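Local coordinates for class II aldolase/adducin domain protein (Pseudomonas syringae pv. phaseolicola 1448A, PDB 3OCR) that is of unknown specific function but belongs to the class II aldolase/adducin family, so may be a lyase, with actin filament binding a weaker possibility, at residues V62-A73 against N85-V96; V110-R119 against R172-K182. All blocks are in the same frame, centred on the assembly; numbering follows the deposited sequence. Where two conformers were deposited one is given.

Overall arrangement
Contact 1 and contact 2 show how one α/β domain combines strand pairing with helix packing; the two contacts come in series along the chain: 62-73 with 85-96 closes first, and 110-119 with 172-182 follows. Their centres lie about 18 Å apart. Contact 1 joins two strands in the antiparallel part of the mixed sheet; contact 2 sets helix 110-118 beside the C-terminal part of helix 169-179, both lying against the sheet. Helix 110-118, which follows strand 95-97 in the chain, belongs to contact 2 yet also touches contact 1: the rings of Phe69 and His116 meet, and Ile91 O probably hydrogen-bonds Ser113 OG. Helix 110-118 thus lies between the strand pair of contact 1 and helix 169-179.

Contact 1 (V62-A73 against N85-V96); sequences VPGPDEHFLINA and NLVKVDIDGTIV
The carbonyl O of Phe69 receives the backbone N of Val89 at 2.7 Å in a nearly straight bond (170° at the hydrogen), and Lys88 CA brings a C-H to the same oxygen. Phe69 N returns a bond to Val89 O, and Ile71 and Val87 repeat the exchange, with Val87 N to Ile71 O at 2.7 Å. Leu70 and Lys88 form the non-hydrogen-bonded pair between them. Such alternation sorts the side chains. His68, Leu70 and Lys88 share one face, where helix 29-47 covers Leu70; Phe69, Ile71, Val87 and Val89 occupy the other.

This is the antiparallel side of the mixed sheet of the class II aldolase domain, in which strand 87-90 lies between strands 68-71 and 95-97. A type I turn, Asp90 to Gly93, leads from strand 87-90 into strand 95-97, and Asp90 OD1 accepts Thr94 N from above the carboxylate plane.

The turn returns Val96 to the His68 ring: its CG2 makes a CH-pi contact 4.0 Å from the ring centroid, while Asp66 CB covers the opposite face. Water 2 lies in the ring plane, 2.6 Å from His68 ND1, and accepts a hydrogen bond from Lys88 NZ. Lys88 CD passes Val62 CG2, and the bend at chi3 (74°) then turns the end of the chain, whose NZ forms a salt bridge with Glu31. Beside the turn, Ile91 CD1 meets Phe69 CE2 at 3.5 Å, the two side chains lying side by side.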
loop_
_atom_site.group_PDB
_atom_site.type_symbol
_atom_site.label_atom_id
_atom_site.label_comp_id
_atom_site.label_asym_id
_atom_site.label_seq_id
_atom_site.Cartn_x
_atom_site.Cartn_y
_atom_site.Cartn_z
ATOM N N VAL A 62 -16.944 27.449 -16.690
ATOM C CA VAL A 62 -16.160 28.485 -17.366
ATOM C C VAL A 62 -16.714 29.838 -16.905
ATOM O O VAL A 62 -17.905 30.104 -17.081
ATOM C CB VAL A 62 -16.267 28.350 -18.903
ATOM C CG1 VAL A 62 -15.537 29.514 -19.626
ATOM C CG2 VAL A 62 -15.730 27.005 -19.374
ATOM N N PRO A 63 -15.874 30.687 -16.274
ATOM C CA PRO A 63 -16.406 31.979 -15.845
ATOM C C PRO A 63 -16.817 32.816 -17.042
ATOM O O PRO A 63 -16.104 32.844 -18.044
ATOM C CB PRO A 63 -15.229 32.633 -15.104
ATOM C CG PRO A 63 -14.368 31.514 -14.688
ATOM C CD PRO A 63 -14.516 30.451 -15.758
ATOM N N GLY A 64 -17.967 33.471 -16.940
ATOM C CA GLY A 64 -18.488 34.304 -18.020
ATOM C C GLY A 64 -20.003 34.227 -18.101
ATOM O O GLY A 64 -20.639 33.616 -17.241
ATOM N N PRO A 65 -20.597 34.838 -19.143
ATOM C CA PRO A 65 -22.063 34.881 -19.255
ATOM C C PRO A 65 -22.708 33.597 -19.820
ATOM O O PRO A 65 -23.936 33.521 -19.918
ATOM C CB PRO A 65 -22.296 36.064 -20.192
ATOM C CG PRO A 65 -21.094 36.071 -21.078
ATOM C CD PRO A 65 -19.938 35.544 -20.262
ATOM N N ASP A 66 -21.892 32.609 -20.176
ATOM C CA ASP A 66 -22.376 31.363 -20.776
ATOM C C ASP A 66 -22.348 30.203 -19.790
ATOM O O ASP A 66 -21.371 30.034 -19.040
ATOM C CB ASP A 66 -21.520 30.988 -21.980
ATOM C CG ASP A 66 -21.496 32.067 -23.041
ATOM O OD1 ASP A 66 -22.552 32.335 -23.664
ATOM O OD2 ASP A 66 -20.406 32.639 -23.257
ATOM N N GLU A 67 -23.401 29.387 -19.808
ATOM C CA GLU A 67 -23.428 28.175 -19.001
ATOM C C GLU A 67 -22.601 27.077 -19.681
ATOM O O GLU A 67 -23.137 26.080 -20.171
ATOM C CB GLU A 67 -24.867 27.734 -18.698
ATOM C CG GLU A 67 -25.638 28.677 -17.733
ATOM C CD GLU A 67 -25.221 28.521 -16.256
ATOM O OE1 GLU A 67 -25.121 27.373 -15.758
ATOM O OE2 GLU A 67 -25.000 29.554 -15.582
ATOM N N HIS A 68 -21.286 27.299 -19.722
ATOM C CA HIS A 68 -20.333 26.361 -20.305
ATOM C C HIS A 68 -19.438 25.765 -19.224
ATOM O O HIS A 68 -19.185 26.414 -18.201
ATOM C CB HIS A 68 -19.491 27.024 -21.393
ATOM C CG HIS A 68 -20.273 27.415 -22.609
ATOM N ND1 HIS A 68 -19.778 28.273 -23.570
ATOM C CD2 HIS A 68 -21.523 27.083 -23.011
ATOM C CE1 HIS A 68 -20.684 28.446 -24.515
ATOM N NE2 HIS A 68 -21.753 27.734 -24.200
ATOM N N PHE A 69 -18.999 24.523 -19.459
ATOM C CA PHE A 69 -18.259 23.713 -18.493
ATOM C C PHE A 69 -17.120 22.943 -19.135
ATOM O O PHE A 69 -17.183 22.571 -20.305
ATOM C CB PHE A 69 -19.204 22.724 -17.779
ATOM C CG PHE A 69 -20.367 23.394 -17.148
ATOM C CD1 PHE A 69 -20.305 23.810 -15.834
ATOM C CD2 PHE A 69 -21.509 23.692 -17.903
ATOM C CE1 PHE A 69 -21.383 24.478 -15.249
ATOM C CE2 PHE A 69 -22.585 24.373 -17.334
ATOM C CZ PHE A 69 -22.519 24.763 -15.998
ATOM N N LEU A 70 -16.078 22.701 -18.346
ATOM C CA LEU A 70 -14.913 21.934 -18.783
ATOM C C LEU A 70 -14.886 20.549 -18.155
ATOM O O LEU A 70 -15.204 20.382 -16.967
ATOM C CB LEU A 70 -13.639 22.696 -18.427
ATOM C CG LEU A 70 -13.452 24.043 -19.128
ATOM C CD1 LEU A 70 -12.626 25.030 -18.251
ATOM C CD2 LEU A 70 -12.789 23.805 -20.475
ATOM N N ILE A 71 -14.508 19.555 -18.959
ATOM C CA ILE A 71 -14.404 18.160 -18.519
ATOM C C ILE A 71 -13.338 17.451 -19.379
ATOM O O ILE A 71 -12.932 17.973 -20.448
ATOM C CB ILE A 71 -15.802 17.465 -18.576
ATOM C CG1 ILE A 71 -15.800 16.123 -17.845
ATOM C CG2 ILE A 71 -16.298 17.369 -20.029
ATOM C CD1 ILE A 71 -17.120 15.780 -17.154
ATOM N N ASN A 72 -12.842 16.307 -18.901
ATOM C CA ASN A 72 -11.884 15.509 -19.677
ATOM C C ASN A 72 -12.492 14.956 -20.962
ATOM O O ASN A 72 -13.700 14.680 -21.029
ATOM C CB ASN A 72 -11.224 14.380 -18.836
ATOM C CG ASN A 72 -12.220 13.318 -18.357
ATOM O OD1 ASN A 72 -13.274 13.622 -17.801
ATOM N ND2 ASN A 72 -11.870 12.060 -18.568
ATOM N N ALA A 73 -11.644 14.838 -21.975
ATOM C CA ALA A 73 -11.971 14.149 -23.213
ATOM C C ALA A 73 -12.141 12.658 -22.956
ATOM O O ALA A 73 -11.432 12.079 -22.128
ATOM C CB ALA A 73 -10.871 14.397 -24.286
ATOM N N ASN A 85 -6.241 20.491 -23.464
ATOM C CA ASN A 85 -7.042 19.399 -24.039
ATOM C C ASN A 85 -8.385 19.120 -23.348
ATOM O O ASN A 85 -9.151 18.225 -23.754
ATOM C CB ASN A 85 -6.185 18.133 -24.313
ATOM C CG ASN A 85 -5.769 17.370 -23.052
ATOM O OD1 ASN A 85 -6.421 17.422 -21.991
ATOM N ND2 ASN A 85 -4.694 16.603 -23.189
ATOM N N LEU A 86 -8.689 19.925 -22.335
ATOM C CA LEU A 86 -9.972 19.814 -21.670
ATOM C C LEU A 86 -11.041 20.150 -22.690
ATOM O O LEU A 86 -10.778 20.861 -23.669
ATOM C CB LEU A 86 -10.050 20.747 -20.472
ATOM C CG LEU A 86 -9.304 20.178 -19.273
ATOM C CD1 LEU A 86 -8.908 21.310 -18.375
ATOM C CD2 LEU A 86 -10.187 19.142 -18.527
ATOM N N VAL A 87 -12.233 19.604 -22.483
ATOM C CA VAL A 87 -13.305 19.847 -23.426
ATOM C C VAL A 87 -14.331 20.797 -22.822
ATOM O O VAL A 87 -14.776 20.594 -21.677
ATOM C CB VAL A 87 -13.992 18.534 -23.878
ATOM C CG1 VAL A 87 -14.979 18.807 -25.008
ATOM C CG2 VAL A 87 -12.966 17.500 -24.306
ATOM N N LYS A 88 -14.727 21.797 -23.609
ATOM C CA LYS A 88 -15.780 22.732 -23.213
ATOM C C LYS A 88 -17.117 22.285 -23.763
ATOM O O LYS A 88 -17.288 22.135 -24.987
ATOM C CB LYS A 88 -15.481 24.148 -23.687
ATOM C CG LYS A 88 -16.498 25.182 -23.163
ATOM C CD LYS A 88 -15.962 26.602 -23.270
ATOM C CE LYS A 88 -15.977 27.099 -24.705
ATOM N NZ LYS A 88 -15.503 28.510 -24.761
ATOM N N VAL A 89 -18.057 22.079 -22.844
ATOM C CA VAL A 89 -19.400 21.611 -23.189
ATOM C C VAL A 89 -20.464 22.538 -22.560
ATOM O O VAL A 89 -20.161 23.287 -21.621
ATOM C CB VAL A 89 -19.640 20.145 -22.737
ATOM C CG1 VAL A 89 -18.644 19.184 -23.419
ATOM C CG2 VAL A 89 -19.567 20.003 -21.224
ATOM N N ASP A 90 -21.687 22.488 -23.087
ATOM C CA ASP A 90 -22.805 23.271 -22.526
ATOM C C ASP A 90 -23.459 22.428 -21.435
ATOM O O ASP A 90 -22.974 21.344 -21.137
ATOM C CB ASP A 90 -23.817 23.675 -23.618
ATOM C CG ASP A 90 -24.436 22.473 -24.347
ATOM O OD1 ASP A 90 -24.442 21.348 -23.806
ATOM O OD2 ASP A 90 -24.933 22.667 -25.479
ATOM N N ILE A 91 -24.548 22.908 -20.850
ATOM C CA ILE A 91 -25.225 22.172 -19.782
ATOM C C ILE A 91 -25.747 20.792 -20.216
ATOM O O ILE A 91 -25.893 19.894 -19.388
ATOM C CB ILE A 91 -26.322 23.026 -19.087
ATOM C CG1 ILE A 91 -26.656 22.483 -17.688
ATOM C CG2 ILE A 91 -27.577 23.172 -19.975
ATOM C CD1 ILE A 91 -25.439 22.376 -16.727
ATOM N N ASP A 92 -25.977 20.601 -21.509
ATOM C CA ASP A 92 -26.453 19.310 -22.037
ATOM C C ASP A 92 -25.349 18.312 -22.341
ATOM O O ASP A 92 -25.630 17.146 -22.589
ATOM C CB ASP A 92 -27.231 19.535 -23.324
ATOM C CG ASP A 92 -28.435 20.386 -23.114
ATOM O OD1 ASP A 92 -29.012 20.295 -22.007
ATOM O OD2 ASP A 92 -28.802 21.132 -24.048
ATOM N N GLY A 93 -24.106 18.777 -22.348
ATOM C CA GLY A 93 -22.982 17.952 -22.746
ATOM C C GLY A 93 -22.624 18.049 -24.215
ATOM O O GLY A 93 -21.809 17.263 -24.707
ATOM N N THR A 94 -23.230 19.005 -24.921
ATOM C CA THR A 94 -22.925 19.219 -26.329
ATOM C C THR A 94 -21.578 19.927 -26.403
ATOM O O THR A 94 -21.331 20.868 -25.670
ATOM C CB THR A 94 -24.019 20.080 -27.022
ATOM O OG1 THR A 94 -25.300 19.471 -26.826
ATOM C CG2 THR A 94 -23.758 20.242 -28.537
ATOM N N ILE A 95 -20.713 19.468 -27.297
ATOM C CA ILE A 95 -19.397 20.064 -27.455
ATOM C C ILE A 95 -19.593 21.518 -27.828
ATOM O O ILE A 95 -20.390 21.826 -28.709
ATOM C CB ILE A 95 -18.604 19.370 -28.598
ATOM C CG1 ILE A 95 -18.396 17.869 -28.325
ATOM C CG2 ILE A 95 -17.296 20.106 -28.894
ATOM C CD1 ILE A 95 -17.806 17.532 -26.971
ATOM N N VAL A 96 -18.883 22.407 -27.149
ATOM C CA VAL A 96 -18.766 23.784 -27.608
ATOM C C VAL A 96 -17.379 23.957 -28.239
ATOM O O VAL A 96 -17.247 24.557 -29.300
ATOM C CB VAL A 96 -19.053 24.808 -26.476
ATOM C CG1 VAL A 96 -18.899 26.248 -26.985
ATOM C CG2 VAL A 96 -20.462 24.594 -25.918
HETATM O O HOH W 1 -25.514 25.550 -21.567
HETATM O O HOH W 2 -17.642 29.761 -23.687
HETATM O O HOH W 3 -9.106 16.501 -21.590
#

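Contact 2 (V110-R119 against R172-K182); sequences VIHSAIHAAR and RERLVADLGDK
Helices 110-118 and 172-179 cross at -53°, their axes 9.8 Å apart at closest approach, with Ile115 and Val176 among the residues whose backbones come nearest. Leu175 projects between Ile111 and Ile115: its CD2 lies 3.8 Å from Ile111 CG1, and Ile115 CD1 comes onto its CG at about a right angle. One turn on, Leu179 CD2 meets Ile115 CG2 at 3.9 Å. Farther along, Ala118 CB sits against both methyls of Val176, 3.5 Å from CG1. At the other end Arg172, extended from CG to NE, lies across Val110 CG1.

Polar bonding is concentrated where both helices finish. Arg119, folded back at chi2 and chi3 (-76° and -56°), carries NH1 to the type II' turn of Leu179 to Lys182. There NH1 gives a bond of 2.7 Å to Lys182 O and a weak, bent one to Gly180 O, while NH2 has Asp121 as its salt-bridge partner. Beneath, Ile115 rests on Val125 of strand 124-128 and Leu175 on Met185 and Leu187 of strand 184-187, an arrangement typical of an α/β layer in which neighbouring helices pack together over one face of a mixed sheet.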
loop_
_atom_site.group_PDB
_atom_site.type_symbol
_atom_site.label_atom_id
_atom_site.label_comp_id
_atom_site.label_asym_id
_atom_site.label_seq_id
_atom_site.Cartn_x
_atom_site.Cartn_y
_atom_site.Cartn_z
ATOM N N VAL A 110 -23.662 13.461 -16.962
ATOM C CA VAL A 110 -25.001 13.714 -16.443
ATOM C C VAL A 110 -25.028 14.136 -14.969
ATOM O O VAL A 110 -25.747 15.067 -14.602
ATOM C CB VAL A 110 -25.915 12.500 -16.678
ATOM C CG1 VAL A 110 -27.243 12.665 -15.921
ATOM C CG2 VAL A 110 -26.164 12.315 -18.204
ATOM N N ILE A 111 -24.251 13.468 -14.123
ATOM C CA ILE A 111 -24.210 13.860 -12.709
ATOM C C ILE A 111 -23.687 15.290 -12.521
ATOM O O ILE A 111 -24.239 16.057 -11.753
ATOM C CB ILE A 111 -23.451 12.829 -11.818
ATOM C CG1 ILE A 111 -23.601 13.214 -10.341
ATOM C CG2 ILE A 111 -21.969 12.659 -12.251
ATOM C CD1 ILE A 111 -23.544 12.026 -9.389
ATOM N N HIS A 112 -22.640 15.640 -13.259
ATOM C CA HIS A 112 -22.082 16.974 -13.234
ATOM C C HIS A 112 -23.125 17.995 -13.673
ATOM O O HIS A 112 -23.348 18.991 -12.982
ATOM C CB HIS A 112 -20.800 17.014 -14.076
ATOM C CG HIS A 112 -19.731 16.114 -13.532
ATOM N ND1 HIS A 112 -18.841 16.521 -12.559
ATOM C CD2 HIS A 112 -19.465 14.803 -13.762
ATOM C CE1 HIS A 112 -18.053 15.510 -12.238
ATOM N NE2 HIS A 112 -18.409 14.454 -12.952
ATOM N N SER A 113 -23.778 17.713 -14.799
ATOM C CA SER A 113 -24.835 18.560 -15.339
ATOM C C SER A 113 -25.981 18.771 -14.334
ATOM O O SER A 113 -26.434 19.898 -14.123
ATOM C CB SER A 113 -25.394 17.920 -16.613
ATOM O OG SER A 113 -26.376 18.775 -17.153
ATOM N N ALA A 114 -26.450 17.689 -13.724
ATOM C CA ALA A 114 -27.550 17.793 -12.748
ATOM C C ALA A 114 -27.188 18.722 -11.588
ATOM O O ALA A 114 -27.992 19.584 -11.192
ATOM C CB ALA A 114 -27.944 16.406 -12.216
ATOM N N ILE A 115 -25.985 18.556 -11.042
ATOM C CA ILE A 115 -25.555 19.377 -9.904
ATOM C C ILE A 115 -25.284 20.838 -10.295
ATOM O O ILE A 115 -25.794 21.739 -9.636
ATOM C CB ILE A 115 -24.335 18.768 -9.134
ATOM C CG1 ILE A 115 -24.604 17.317 -8.695
ATOM C CG2 ILE A 115 -23.977 19.631 -7.920
ATOM C CD1 ILE A 115 -25.901 17.104 -7.845
ATOM N N HIS A 116 -24.501 21.065 -11.357
ATOM C CA HIS A 116 -24.237 22.423 -11.849
ATOM C C HIS A 116 -25.505 23.242 -12.151
ATOM O O HIS A 116 -25.568 24.460 -11.909
ATOM C CB HIS A 116 -23.324 22.401 -13.093
ATOM C CG HIS A 116 -21.865 22.231 -12.776
ATOM N ND1 HIS A 116 -21.154 23.141 -12.018
ATOM C CD2 HIS A 116 -20.980 21.270 -13.133
ATOM C CE1 HIS A 116 -19.900 22.738 -11.912
ATOM N NE2 HIS A 116 -19.772 21.599 -12.568
ATOM N N ALA A 117 -26.515 22.585 -12.700
ATOM C CA ALA A 117 -27.754 23.276 -13.027
ATOM C C ALA A 117 -28.494 23.673 -11.755
ATOM O O ALA A 117 -29.029 24.785 -11.651
ATOM C CB ALA A 117 -28.626 22.396 -13.901
ATOM N N ALA A 118 -28.513 22.772 -10.783
ATOM C CA ALA A 118 -29.249 22.988 -9.531
ATOM C C ALA A 118 -28.576 23.952 -8.565
ATOM O O ALA A 118 -29.238 24.569 -7.731
ATOM C CB ALA A 118 -29.497 21.657 -8.832
ATOM N N ARG A 119 -27.261 24.078 -8.673
ATOM C CA ARG A 119 -26.478 24.800 -7.688
ATOM C C ARG A 119 -25.472 25.682 -8.423
ATOM O O ARG A 119 -24.346 25.274 -8.675
ATOM C CB ARG A 119 -25.778 23.791 -6.765
ATOM C CG ARG A 119 -26.737 23.010 -5.838
ATOM C CD ARG A 119 -27.187 23.921 -4.705
ATOM N NE ARG A 119 -25.978 24.404 -4.043
ATOM C CZ ARG A 119 -25.339 23.745 -3.081
ATOM N NH1 ARG A 119 -25.833 22.597 -2.616
ATOM N NH2 ARG A 119 -24.216 24.243 -2.580
ATOM N N ARG A 172 -32.140 11.793 -10.954
ATOM C CA ARG A 172 -31.568 13.148 -10.999
ATOM C C ARG A 172 -32.253 14.067 -9.972
ATOM O O ARG A 172 -31.591 14.833 -9.284
ATOM C CB ARG A 172 -31.751 13.791 -12.371
ATOM C CG ARG A 172 -30.654 13.621 -13.418
ATOM C CD ARG A 172 -31.137 14.382 -14.687
ATOM N NE ARG A 172 -30.530 13.956 -15.948
ATOM C CZ ARG A 172 -31.042 13.033 -16.768
ATOM N NH1 ARG A 172 -32.168 12.405 -16.460
ATOM N NH2 ARG A 172 -30.411 12.724 -17.898
ATOM N N GLU A 173 -33.579 13.985 -9.896
ATOM C CA GLU A 173 -34.357 14.785 -8.954
ATOM C C GLU A 173 -33.956 14.457 -7.512
ATOM O O GLU A 173 -33.720 15.363 -6.709
ATOM C CB GLU A 173 -35.867 14.562 -9.137
ATOM C CG GLU A 173 -36.423 14.840 -10.532
ATOM C CD GLU A 173 -37.719 14.048 -10.848
ATOM O OE1 GLU A 173 -38.150 13.193 -10.034
ATOM O OE2 GLU A 173 -38.314 14.275 -11.924
ATOM N N ARG A 174 -33.880 13.161 -7.196
ATOM C CA ARG A 174 -33.544 12.706 -5.846
ATOM C C ARG A 174 -32.120 13.095 -5.465
ATOM O O ARG A 174 -31.857 13.438 -4.306
ATOM C CB ARG A 174 -33.753 11.196 -5.716
ATOM C CG ARG A 174 -35.207 10.782 -5.432
ATOM C CD ARG A 174 -35.311 9.287 -5.114
ATOM N NE ARG A 174 -35.125 8.474 -6.321
ATOM C CZ ARG A 174 -36.094 7.855 -6.987
ATOM N NH1 ARG A 174 -37.361 7.915 -6.574
ATOM N NH2 ARG A 174 -35.792 7.158 -8.076
ATOM N N LEU A 175 -31.217 13.069 -6.448
ATOM C CA LEU A 175 -29.811 13.414 -6.229
ATOM C C LEU A 175 -29.678 14.861 -5.768
ATOM O O LEU A 175 -28.919 15.152 -4.828
ATOM C CB LEU A 175 -29.002 13.188 -7.504
ATOM C CG LEU A 175 -27.551 13.630 -7.597
ATOM C CD1 LEU A 175 -26.637 12.696 -6.797
ATOM C CD2 LEU A 175 -27.148 13.619 -9.072
ATOM N N VAL A 176 -30.407 15.756 -6.441
ATOM C CA VAL A 176 -30.418 17.178 -6.097
ATOM C C VAL A 176 -31.108 17.385 -4.731
ATOM O O VAL A 176 -30.593 18.109 -3.870
ATOM C CB VAL A 176 -31.062 18.032 -7.241
ATOM C CG1 VAL A 176 -31.369 19.454 -6.777
ATOM C CG2 VAL A 176 -30.142 18.057 -8.490
ATOM N N ALA A 177 -32.246 16.721 -4.523
ATOM C CA ALA A 177 -32.942 16.789 -3.242
ATOM C C ALA A 177 -32.074 16.300 -2.085
ATOM O O ALA A 177 -32.034 16.933 -1.033
ATOM C CB ALA A 177 -34.269 16.016 -3.297
ATOM N N ASP A 178 -31.358 15.193 -2.299
ATOM C CA ASP A 178 -30.444 14.646 -1.302
ATOM C C ASP A 178 -29.291 15.606 -0.978
ATOM O O ASP A 178 -28.962 15.803 0.181
ATOM C CB ASP A 178 -29.874 13.294 -1.763
ATOM C CG ASP A 178 -30.916 12.174 -1.803
ATOM O OD1 ASP A 178 -31.935 12.220 -1.074
ATOM O OD2 ASP A 178 -30.714 11.239 -2.598
ATOM N N LEU A 179 -28.660 16.188 -1.993
ATOM C CA LEU A 179 -27.578 17.126 -1.744
ATOM C C LEU A 179 -28.038 18.359 -0.960
ATOM O O LEU A 179 -27.344 18.821 -0.028
ATOM C CB LEU A 179 -26.949 17.547 -3.071
ATOM C CG LEU A 179 -25.762 18.505 -2.978
ATOM C CD1 LEU A 179 -24.568 17.785 -2.348
ATOM C CD2 LEU A 179 -25.412 19.001 -4.367
ATOM N N GLY A 180 -29.221 18.878 -1.318
ATOM C CA GLY A 180 -29.778 20.085 -0.671
ATOM C C GLY A 180 -28.772 21.215 -0.768
ATOM O O GLY A 180 -28.214 21.481 -1.847
ATOM N N ASP A 181 -28.508 21.844 0.373
ATOM C CA ASP A 181 -27.614 23.002 0.459
ATOM C C ASP A 181 -26.140 22.643 0.664
ATOM O O ASP A 181 -25.295 23.535 0.712
ATOM C CB ASP A 181 -28.067 23.928 1.593
ATOM C CG ASP A 181 -29.372 24.632 1.286
ATOM O OD1 ASP A 181 -29.800 24.601 0.116
ATOM O OD2 ASP A 181 -29.972 25.219 2.210
ATOM N N LYS A 182 -25.835 21.348 0.767
ATOM C CA LYS A 182 -24.480 20.884 1.139
ATOM C C LYS A 182 -23.577 20.847 -0.096
ATOM O O LYS A 182 -24.041 21.069 -1.215
ATOM C CB LYS A 182 -24.535 19.510 1.796
ATOM C CG LYS A 182 -25.400 19.475 3.080
ATOM C CD LYS A 182 -25.461 18.076 3.610
ATOM C CE LYS A 182 -25.516 18.057 5.116
ATOM N NZ LYS A 182 -26.904 17.981 5.568
HETATM O O HOH W 4 -23.008 24.214 0.165
#